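Local coordinates for serpin-12 (Manduca sexta, PDB 6CJ7), which probably inhibits serine proteases as a member of the serpin family and controls the prophenoloxidase activation system in larval hemolymph, at residues N190-S202 / F373-A385. Numbering follows the deposited sequence.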
loop_
_atom_site.group_PDB
_atom_site.type_symbol
_atom_site.label_atom_id
_atom_site.label_comp_id
_atom_site.label_asym_id
_atom_site.label_seq_id
_atom_site.Cartn_x
_atom_site.Cartn_y
_atom_site.Cartn_z
ATOM N N ASN A 190 -5.532 -19.994 -19.823
ATOM C CA ASN A 190 -4.262 -19.326 -20.061
ATOM C C ASN A 190 -4.337 -17.832 -19.762
ATOM O O ASN A 190 -5.315 -17.153 -20.085
ATOM C CB ASN A 190 -3.788 -19.550 -21.490
ATOM C CG ASN A 190 -2.925 -20.792 -21.612
ATOM O OD1 ASN A 190 -2.195 -21.150 -20.686
ATOM N ND2 ASN A 190 -3.021 -21.464 -22.739
ATOM N N PHE A 191 -3.293 -17.341 -19.107
ATOM C CA PHE A 191 -3.037 -15.925 -18.916
ATOM C C PHE A 191 -1.869 -15.569 -19.829
ATOM O O PHE A 191 -0.875 -16.301 -19.866
ATOM C CB PHE A 191 -2.694 -15.657 -17.450
ATOM C CG PHE A 191 -2.457 -14.212 -17.119
ATOM C CD1 PHE A 191 -1.245 -13.604 -17.394
ATOM C CD2 PHE A 191 -3.446 -13.470 -16.496
ATOM C CE1 PHE A 191 -1.031 -12.267 -17.061
ATOM C CE2 PHE A 191 -3.246 -12.145 -16.174
ATOM C CZ PHE A 191 -2.032 -11.535 -16.449
ATOM N N THR A 192 -1.993 -14.480 -20.588
ATOM C CA THR A 192 -0.957 -14.084 -21.539
ATOM C C THR A 192 -0.163 -12.935 -20.941
ATOM O O THR A 192 -0.711 -11.853 -20.705
ATOM C CB THR A 192 -1.539 -13.666 -22.890
ATOM O OG1 THR A 192 -2.326 -14.738 -23.428
ATOM C CG2 THR A 192 -0.405 -13.334 -23.875
ATOM N N LEU A 193 1.119 -13.173 -20.701
ATOM C CA LEU A 193 1.978 -12.136 -20.161
ATOM C C LEU A 193 2.331 -11.129 -21.248
ATOM O O LEU A 193 2.220 -11.404 -22.446
ATOM C CB LEU A 193 3.254 -12.744 -19.579
ATOM C CG LEU A 193 3.200 -13.505 -18.250
ATOM C CD1 LEU A 193 2.568 -14.872 -18.411
ATOM C CD2 LEU A 193 4.611 -13.636 -17.691
ATOM N N ASN A 194 2.742 -9.940 -20.814
ATOM C CA ASN A 194 3.331 -8.986 -21.737
ATOM C C ASN A 194 4.492 -9.648 -22.464
ATOM O O ASN A 194 5.350 -10.283 -21.845
ATOM C CB ASN A 194 3.806 -7.747 -20.973
ATOM C CG ASN A 194 4.177 -6.600 -21.889
ATOM O OD1 ASN A 194 3.716 -6.525 -23.025
ATOM N ND2 ASN A 194 5.005 -5.691 -21.390
ATOM N N GLY A 195 4.497 -9.530 -23.780
ATOM C CA GLY A 195 5.507 -10.153 -24.597
ATOM C C GLY A 195 5.074 -11.450 -25.248
ATOM O O GLY A 195 5.649 -11.832 -26.274
ATOM N N GLY A 196 4.091 -12.146 -24.679
ATOM C CA GLY A 196 3.455 -13.273 -25.352
ATOM C C GLY A 196 3.501 -14.609 -24.633
ATOM O O GLY A 196 2.789 -15.536 -25.058
ATOM N N GLU A 197 4.306 -14.780 -23.588
ATOM C CA GLU A 197 4.351 -16.052 -22.870
ATOM C C GLU A 197 2.984 -16.392 -22.281
ATOM O O GLU A 197 2.326 -15.534 -21.690
ATOM C CB GLU A 197 5.385 -15.978 -21.752
ATOM C CG GLU A 197 5.571 -17.277 -20.998
ATOM C CD GLU A 197 6.499 -17.126 -19.799
ATOM O OE1 GLU A 197 7.134 -16.059 -19.655
ATOM O OE2 GLU A 197 6.608 -18.079 -19.001
ATOM N N LYS A 198 2.549 -17.644 -22.453
ATOM C CA LYS A 198 1.298 -18.139 -21.884
ATOM C C LYS A 198 1.575 -18.923 -20.606
ATOM O O LYS A 198 2.501 -19.742 -20.564
ATOM C CB LYS A 198 0.555 -19.050 -22.871
ATOM C CG LYS A 198 0.046 -18.405 -24.154
ATOM C CD LYS A 198 -0.405 -19.477 -25.169
ATOM C CE LYS A 198 -1.916 -19.771 -25.077
ATOM N NZ LYS A 198 -2.394 -20.978 -25.863
ATOM N N LYS A 199 0.757 -18.691 -19.579
ATOM C CA LYS A 199 0.849 -19.401 -18.304
ATOM C C LYS A 199 -0.542 -19.750 -17.794
ATOM O O LYS A 199 -1.442 -18.900 -17.798
ATOM C CB LYS A 199 1.553 -18.560 -17.231
ATOM C CG LYS A 199 3.066 -18.539 -17.287
ATOM C CD LYS A 199 3.612 -18.157 -15.902
ATOM C CE LYS A 199 5.111 -17.927 -15.900
ATOM N NZ LYS A 199 5.571 -17.447 -14.565
ATOM N N VAL A 200 -0.691 -20.980 -17.293
ATOM C CA VAL A 200 -1.947 -21.404 -16.678
ATOM C C VAL A 200 -2.173 -20.645 -15.382
ATOM O O VAL A 200 -1.260 -20.529 -14.554
ATOM C CB VAL A 200 -1.915 -22.917 -16.428
ATOM C CG1 VAL A 200 -3.020 -23.333 -15.465
ATOM C CG2 VAL A 200 -2.033 -23.646 -17.741
ATOM N N ALA A 201 -3.389 -20.126 -15.201
ATOM C CA ALA A 201 -3.789 -19.481 -13.959
ATOM C C ALA A 201 -5.201 -19.928 -13.592
ATOM O O ALA A 201 -5.957 -20.448 -14.426
ATOM C CB ALA A 201 -3.727 -17.944 -14.057
ATOM N N SER A 202 -5.543 -19.737 -12.320
ATOM C CA SER A 202 -6.856 -20.101 -11.787
ATOM C C SER A 202 -7.785 -18.894 -11.841
ATOM O O SER A 202 -7.652 -17.956 -11.049
ATOM C CB SER A 202 -6.727 -20.616 -10.355
ATOM O OG SER A 202 -6.054 -21.860 -10.332
ATOM N N PHE A 373 -4.135 -0.090 -1.344
ATOM C CA PHE A 373 -3.205 -0.988 -2.015
ATOM C C PHE A 373 -3.298 -0.700 -3.505
ATOM O O PHE A 373 -4.399 -0.490 -4.035
ATOM C CB PHE A 373 -3.586 -2.455 -1.716
ATOM C CG PHE A 373 -2.455 -3.416 -1.651
ATOM C CD1 PHE A 373 -1.952 -3.989 -2.809
ATOM C CD2 PHE A 373 -1.968 -3.848 -0.432
ATOM C CE1 PHE A 373 -0.921 -4.923 -2.749
ATOM C CE2 PHE A 373 -0.958 -4.768 -0.359
ATOM C CZ PHE A 373 -0.424 -5.313 -1.522
ATOM N N MET A 374 -2.146 -0.677 -4.175
ATOM C CA MET A 374 -2.094 -0.621 -5.633
ATOM C C MET A 374 -1.247 -1.784 -6.121
ATOM O O MET A 374 -0.182 -2.058 -5.561
ATOM C CB MET A 374 -1.528 0.709 -6.146
ATOM C CG MET A 374 -2.406 1.898 -5.817
ATOM S SD MET A 374 -1.736 3.426 -6.475
ATOM C CE MET A 374 -2.036 3.214 -8.234
ATOM N N ALA A 375 -1.730 -2.493 -7.136
ATOM C CA ALA A 375 -0.948 -3.605 -7.657
ATOM C C ALA A 375 -1.001 -3.584 -9.170
ATOM O O ALA A 375 -2.080 -3.482 -9.763
ATOM C CB ALA A 375 -1.451 -4.957 -7.138
ATOM N N ARG A 376 0.164 -3.719 -9.788
ATOM C CA ARG A 376 0.267 -3.994 -11.211
ATOM C C ARG A 376 0.510 -5.494 -11.345
ATOM O O ARG A 376 1.582 -5.998 -10.990
ATOM C CB ARG A 376 1.390 -3.159 -11.834
ATOM C CG ARG A 376 1.724 -3.495 -13.309
ATOM C CD ARG A 376 2.804 -2.592 -13.816
ATOM N NE ARG A 376 4.091 -3.076 -13.325
ATOM C CZ ARG A 376 5.238 -2.418 -13.401
ATOM N NH1 ARG A 376 5.280 -1.237 -13.979
ATOM N NH2 ARG A 376 6.339 -2.960 -12.899
ATOM N N ILE A 377 -0.492 -6.213 -11.831
ATOM C CA ILE A 377 -0.434 -7.666 -11.914
ATOM C C ILE A 377 0.018 -8.019 -13.326
ATOM O O ILE A 377 -0.781 -8.007 -14.271
ATOM C CB ILE A 377 -1.778 -8.315 -11.568
ATOM C CG1 ILE A 377 -2.285 -7.768 -10.228
ATOM C CG2 ILE A 377 -1.648 -9.827 -11.578
ATOM C CD1 ILE A 377 -1.604 -8.344 -9.032
ATOM N N MET A 378 1.314 -8.321 -13.469
ATOM C CA MET A 378 1.888 -8.832 -14.710
ATOM C C MET A 378 1.793 -10.341 -14.830
ATOM O O MET A 378 1.828 -10.862 -15.949
ATOM C CB MET A 378 3.368 -8.450 -14.849
ATOM C CG MET A 378 3.670 -6.970 -14.786
ATOM S SD MET A 378 2.656 -5.907 -15.871
ATOM C CE MET A 378 3.411 -6.118 -17.544
ATOM N N ASP A 379 1.743 -11.049 -13.712
ATOM C CA ASP A 379 1.798 -12.509 -13.716
ATOM C C ASP A 379 1.158 -12.997 -12.425
ATOM O O ASP A 379 1.812 -13.008 -11.378
ATOM C CB ASP A 379 3.249 -13.000 -13.823
ATOM C CG ASP A 379 3.362 -14.514 -13.949
ATOM O OD1 ASP A 379 2.355 -15.218 -13.716
ATOM O OD2 ASP A 379 4.472 -15.006 -14.276
ATOM N N PRO A 380 -0.113 -13.406 -12.454
ATOM C CA PRO A 380 -0.785 -13.803 -11.211
ATOM C C PRO A 380 -0.293 -15.120 -10.627
ATOM O O PRO A 380 -0.735 -15.476 -9.528
ATOM C CB PRO A 380 -2.258 -13.906 -11.636
ATOM C CG PRO A 380 -2.179 -14.302 -13.085
ATOM C CD PRO A 380 -0.994 -13.526 -13.628
ATOM N N THR A 381 0.582 -15.857 -11.321
ATOM C CA THR A 381 1.085 -17.126 -10.808
ATOM C C THR A 381 2.267 -16.949 -9.870
ATOM O O THR A 381 2.702 -17.928 -9.254
ATOM C CB THR A 381 1.495 -18.056 -11.958
ATOM O OG1 THR A 381 2.680 -17.558 -12.605
ATOM C CG2 THR A 381 0.376 -18.165 -12.978
ATOM N N LEU A 382 2.797 -15.737 -9.755
ATOM C CA LEU A 382 3.965 -15.458 -8.936
ATOM C C LEU A 382 3.546 -14.650 -7.723
ATOM O O LEU A 382 2.778 -13.688 -7.842
ATOM C CB LEU A 382 5.026 -14.695 -9.736
ATOM C CG LEU A 382 5.587 -15.488 -10.919
ATOM C CD1 LEU A 382 6.547 -14.652 -11.745
ATOM C CD2 LEU A 382 6.260 -16.757 -10.437
ATOM N N GLU A 383 4.053 -15.043 -6.561
ATOM C CA GLU A 383 3.661 -14.404 -5.313
ATOM C C GLU A 383 4.516 -13.198 -4.943
ATOM O O GLU A 383 4.157 -12.483 -4.004
ATOM C CB GLU A 383 3.710 -15.424 -4.170
ATOM C CG GLU A 383 2.887 -16.668 -4.443
ATOM C CD GLU A 383 2.418 -17.348 -3.176
ATOM O OE1 GLU A 383 3.149 -17.293 -2.162
ATOM O OE2 GLU A 383 1.314 -17.933 -3.194
ATOM N N HIS A 384 5.613 -12.936 -5.649
ATOM C CA HIS A 384 6.535 -11.876 -5.259
ATOM C C HIS A 384 6.554 -10.743 -6.281
ATOM O O HIS A 384 6.252 -10.943 -7.464
ATOM C CB HIS A 384 7.950 -12.423 -5.074
ATOM C CG HIS A 384 8.501 -13.100 -6.291
ATOM N ND1 HIS A 384 8.650 -12.454 -7.502
ATOM C CD2 HIS A 384 8.932 -14.370 -6.486
ATOM C CE1 HIS A 384 9.152 -13.296 -8.386
ATOM N NE2 HIS A 384 9.333 -14.465 -7.797
ATOM N N ALA A 385 6.924 -9.553 -5.807
ATOM C CA ALA A 385 7.115 -8.386 -6.664
ATOM C C ALA A 385 8.600 -8.114 -6.900
ATOM O O ALA A 385 9.457 -8.917 -6.532
ATOM C CB ALA A 385 6.449 -7.163 -6.057
HETATM O O HOH W 1 3.311 -9.639 -18.110
#
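M378 meets the sheet C hairpin 190-202 where the chain leaves strand 370-377, part of sheet B of the serpin fold: its bent side chain brings CE to 3.8 Å from N194 CB, and a water joins its carbonyl O to N194 N. That same O lies 3.4 Å from F191 CE1, oblique to the ring. D379 has CG anti to its own N (chi1 -175°), which turns the carboxylate to the hairpin. K199 crosses it at about a right angle and donates from NZ to the syn lone pair of D379 OD2 at 2.7 Å, a salt bridge. P380, also touched by P273 and F275 of strand 265-282, sets CD over the centre of the F191 ring, 3.5 Å from the centroid, a CH-pi contact. T381 N donates to D379 OD1 in an Asx turn, and T381 OG1 adds a second bond to OD1 (2.6 Å) from the same face, while T381 CG2 packs 3.3 Å from V200 O. With an alanine at D379, K199 would probably lose its countercharge and T381 both bonds that hold the turn. One carboxylate thus divides its oxygens, OD1 shaping the C-terminal turn and OD2 tying it to sheet C beside the proline-aromatic contact.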